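Long-range contact in monooxygenase (Agrobacterium tumefaciens, PDB 2I7G), which is probably a flavin-dependent monooxygenase of the bacterial luciferase-like family, built on a TIM barrel, whose substrate is not established: residues Val256-Ala267 against Asn305-Val314. Sequence-based numbering, arbitrary orientation. Where two conformers were deposited one is given.
Sequences VHGFIADTTDKA and NLFLGEPELV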
# COMPACT_ATOMS: atom_id res chain seq x y z
N VAL B 256 21.40 -13.05 3.74
CA VAL B 256 21.99 -14.21 3.11
C VAL B 256 20.90 -15.12 2.51
O VAL B 256 19.72 -15.07 2.93
CB VAL B 256 22.82 -15.04 4.14
CG1 VAL B 256 23.83 -14.14 4.83
CG2 VAL B 256 21.92 -15.74 5.20
N HIS B 257 21.32 -15.98 1.59
CA HIS B 257 20.45 -17.01 1.06
C HIS B 257 20.68 -18.29 1.81
O HIS B 257 21.78 -18.55 2.29
CB HIS B 257 20.70 -17.20 -0.43
CG HIS B 257 20.37 -15.99 -1.23
ND1 HIS B 257 21.34 -15.23 -1.86
CD2 HIS B 257 19.19 -15.35 -1.45
CE1 HIS B 257 20.76 -14.20 -2.47
NE2 HIS B 257 19.46 -14.26 -2.25
N GLY B 258 19.64 -19.12 1.87
CA GLY B 258 19.81 -20.43 2.51
C GLY B 258 18.50 -21.15 2.72
O GLY B 258 17.47 -20.80 2.14
N PHE B 259 18.56 -22.22 3.52
CA PHE B 259 17.34 -23.00 3.72
C PHE B 259 17.55 -23.93 4.92
O PHE B 259 18.67 -24.40 5.16
CB PHE B 259 17.03 -23.81 2.44
CG PHE B 259 15.75 -24.60 2.51
CD1 PHE B 259 14.53 -23.98 2.82
CD2 PHE B 259 15.77 -25.97 2.27
CE1 PHE B 259 13.34 -24.73 2.89
CE2 PHE B 259 14.57 -26.74 2.33
CZ PHE B 259 13.38 -26.12 2.66
N ILE B 260 16.48 -24.14 5.68
CA ILE B 260 16.54 -25.04 6.85
C ILE B 260 15.56 -26.20 6.63
O ILE B 260 14.42 -25.98 6.19
CB ILE B 260 16.19 -24.26 8.15
CG1 ILE B 260 17.19 -23.10 8.38
CG2 ILE B 260 16.12 -25.21 9.34
CD1 ILE B 260 16.63 -21.95 9.19
N ALA B 261 16.00 -27.42 6.92
CA ALA B 261 15.09 -28.57 6.82
C ALA B 261 15.45 -29.55 7.92
O ALA B 261 16.35 -29.29 8.73
CB ALA B 261 15.18 -29.27 5.41
N ASP B 262 14.74 -30.67 7.96
CA ASP B 262 14.88 -31.58 9.08
C ASP B 262 16.25 -32.26 9.09
O ASP B 262 16.70 -32.72 10.16
CB ASP B 262 13.76 -32.61 9.06
CG ASP B 262 12.44 -32.01 9.57
OD1 ASP B 262 12.29 -31.92 10.82
OD2 ASP B 262 11.58 -31.58 8.75
N THR B 263 16.85 -32.39 7.91
CA THR B 263 18.21 -32.93 7.80
C THR B 263 18.98 -32.07 6.80
O THR B 263 18.38 -31.34 5.97
CB THR B 263 18.30 -34.39 7.31
OG1 THR B 263 17.96 -34.45 5.91
CG2 THR B 263 17.37 -35.37 8.12
N THR B 264 20.30 -32.14 6.89
CA THR B 264 21.14 -31.29 6.03
C THR B 264 20.99 -31.73 4.57
O THR B 264 20.88 -30.87 3.68
CB THR B 264 22.58 -31.33 6.49
OG1 THR B 264 22.65 -30.62 7.73
CG2 THR B 264 23.49 -30.66 5.43
N ASP B 265 20.98 -33.06 4.34
CA ASP B 265 20.74 -33.59 2.99
C ASP B 265 19.38 -33.19 2.42
O ASP B 265 19.29 -32.85 1.22
CB ASP B 265 20.91 -35.11 2.89
CG ASP B 265 22.38 -35.54 3.00
OD1 ASP B 265 23.30 -34.73 2.76
OD2 ASP B 265 22.60 -36.73 3.29
N LYS B 266 18.33 -33.20 3.26
CA LYS B 266 17.04 -32.74 2.78
C LYS B 266 17.10 -31.26 2.41
O LYS B 266 16.59 -30.84 1.37
CB LYS B 266 15.94 -32.98 3.83
CG LYS B 266 15.43 -34.45 3.84
CD LYS B 266 14.53 -34.65 5.09
CE LYS B 266 13.90 -36.02 5.09
NZ LYS B 266 12.84 -36.13 4.05
N ALA B 267 17.72 -30.46 3.27
CA ALA B 267 17.84 -29.03 2.95
C ALA B 267 18.57 -28.83 1.61
O ALA B 267 18.09 -28.06 0.75
CB ALA B 267 18.55 -28.31 4.05
N ASN B 305 28.86 -18.90 1.62
CA ASN B 305 27.85 -17.87 1.79
C ASN B 305 26.40 -18.38 1.94
O ASN B 305 25.49 -17.61 2.31
CB ASN B 305 27.94 -16.89 0.62
CG ASN B 305 27.70 -17.58 -0.69
OD1 ASN B 305 26.59 -17.78 -1.06
ND2 ASN B 305 28.78 -18.01 -1.36
N LEU B 306 26.16 -19.67 1.68
CA LEU B 306 24.80 -20.23 1.81
C LEU B 306 24.60 -20.83 3.20
O LEU B 306 25.37 -21.71 3.63
CB LEU B 306 24.55 -21.32 0.76
CG LEU B 306 24.54 -20.83 -0.71
CD1 LEU B 306 24.23 -22.03 -1.65
CD2 LEU B 306 23.48 -19.71 -0.88
N PHE B 307 23.58 -20.32 3.92
CA PHE B 307 23.29 -20.73 5.31
C PHE B 307 22.24 -21.84 5.21
O PHE B 307 21.02 -21.58 5.15
CB PHE B 307 22.82 -19.51 6.12
CG PHE B 307 23.97 -18.65 6.56
CD1 PHE B 307 24.30 -18.52 7.90
CD2 PHE B 307 24.72 -17.96 5.59
CE1 PHE B 307 25.36 -17.74 8.28
CE2 PHE B 307 25.81 -17.17 5.96
CZ PHE B 307 26.13 -17.07 7.30
N LEU B 308 22.73 -23.07 5.12
CA LEU B 308 21.85 -24.17 4.68
C LEU B 308 22.13 -25.49 5.43
O LEU B 308 23.29 -25.94 5.53
CB LEU B 308 22.05 -24.40 3.21
CG LEU B 308 21.11 -25.40 2.55
CD1 LEU B 308 20.78 -24.94 1.16
CD2 LEU B 308 21.73 -26.83 2.53
N GLY B 309 21.06 -26.14 5.89
CA GLY B 309 21.22 -27.45 6.54
C GLY B 309 20.17 -27.71 7.59
O GLY B 309 19.14 -27.01 7.66
N GLU B 310 20.43 -28.75 8.40
CA GLU B 310 19.57 -29.01 9.56
C GLU B 310 19.69 -27.83 10.57
O GLU B 310 20.61 -27.00 10.46
CB GLU B 310 19.93 -30.34 10.25
CG GLU B 310 21.32 -30.32 10.89
CD GLU B 310 21.59 -31.58 11.74
OE1 GLU B 310 20.89 -32.60 11.51
OE2 GLU B 310 22.49 -31.54 12.61
N PRO B 311 18.74 -27.73 11.52
CA PRO B 311 18.77 -26.54 12.39
C PRO B 311 20.08 -26.28 13.16
O PRO B 311 20.54 -25.13 13.21
CB PRO B 311 17.55 -26.74 13.32
CG PRO B 311 16.60 -27.53 12.46
CD PRO B 311 17.54 -28.55 11.77
N GLU B 312 20.69 -27.32 13.72
CA GLU B 312 21.91 -27.12 14.51
C GLU B 312 23.09 -26.63 13.66
O GLU B 312 23.90 -25.82 14.13
CB GLU B 312 22.27 -28.38 15.31
CG GLU B 312 21.24 -28.70 16.42
CD GLU B 312 21.74 -28.47 17.85
OE1 GLU B 312 21.02 -28.91 18.77
OE2 GLU B 312 22.81 -27.86 18.07
N LEU B 313 23.15 -27.07 12.40
CA LEU B 313 24.20 -26.62 11.47
C LEU B 313 24.02 -25.15 11.14
O LEU B 313 24.97 -24.37 11.15
CB LEU B 313 24.19 -27.45 10.18
CG LEU B 313 25.42 -27.23 9.27
CD1 LEU B 313 26.70 -27.82 9.92
CD2 LEU B 313 25.24 -27.83 7.88
N VAL B 314 22.77 -24.77 10.83
CA VAL B 314 22.51 -23.38 10.48
C VAL B 314 22.75 -22.46 11.68
O VAL B 314 23.34 -21.38 11.53
CB VAL B 314 21.11 -23.22 9.91
CG1 VAL B 314 20.75 -21.71 9.71
CG2 VAL B 314 21.05 -23.98 8.57
O HOH W 1 24.03 -15.90 0.69
O HOH W 2 21.27 -33.80 9.17
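A short parallel strand, Phe307-Gly309, runs beside the C-terminal end of barrel strand 252-260, its axis inclined by 14°, and each strand leads through a short connection, Ala261-Thr263 and Glu310, into a helix. The backbone ladder starts at Phe307 N, which donates to His257 O (3.0 Å); Phe307 O receives Phe259 N, and Phe259 O takes Gly309 N. The last bond, Ala261 N to Gly309 O, is longer at 3.3 Å. Before the ladder, a water links His257 N to Asn305 O.

On one side of the sheet the side chains of Val256 and Phe307 cross at about a right angle, with Val256 CG2 3.6 Å from Phe307 CD2, while Phe330 of strand 329-333 meets the same ring. In the TIM barrel strand 252-260 lies between 217-220 and 329-333, and 307-309 is a third, parallel partner that branches off its C-terminal end. Further along this side, Ile260 CG1 rests on Val314 CG2 (4.0 Å), and Leu350 and Tyr351 of helix 341-363 also touch Ile260.

The two helix starts are joined by Thr264. Its OG1, anti to the carbonyl carbon (chi1 -71°), accepts a nearly straight bond from Glu310 N (3.0 Å, 174°), the N-cap residue of helix 311-325. A second water bridges Thr264 N and Glu310 OE1. Beside them, Ala267 CB packs against Gly309 CA at 3.8 Å and lies equally close, 3.8 Å, to Leu308 CD2.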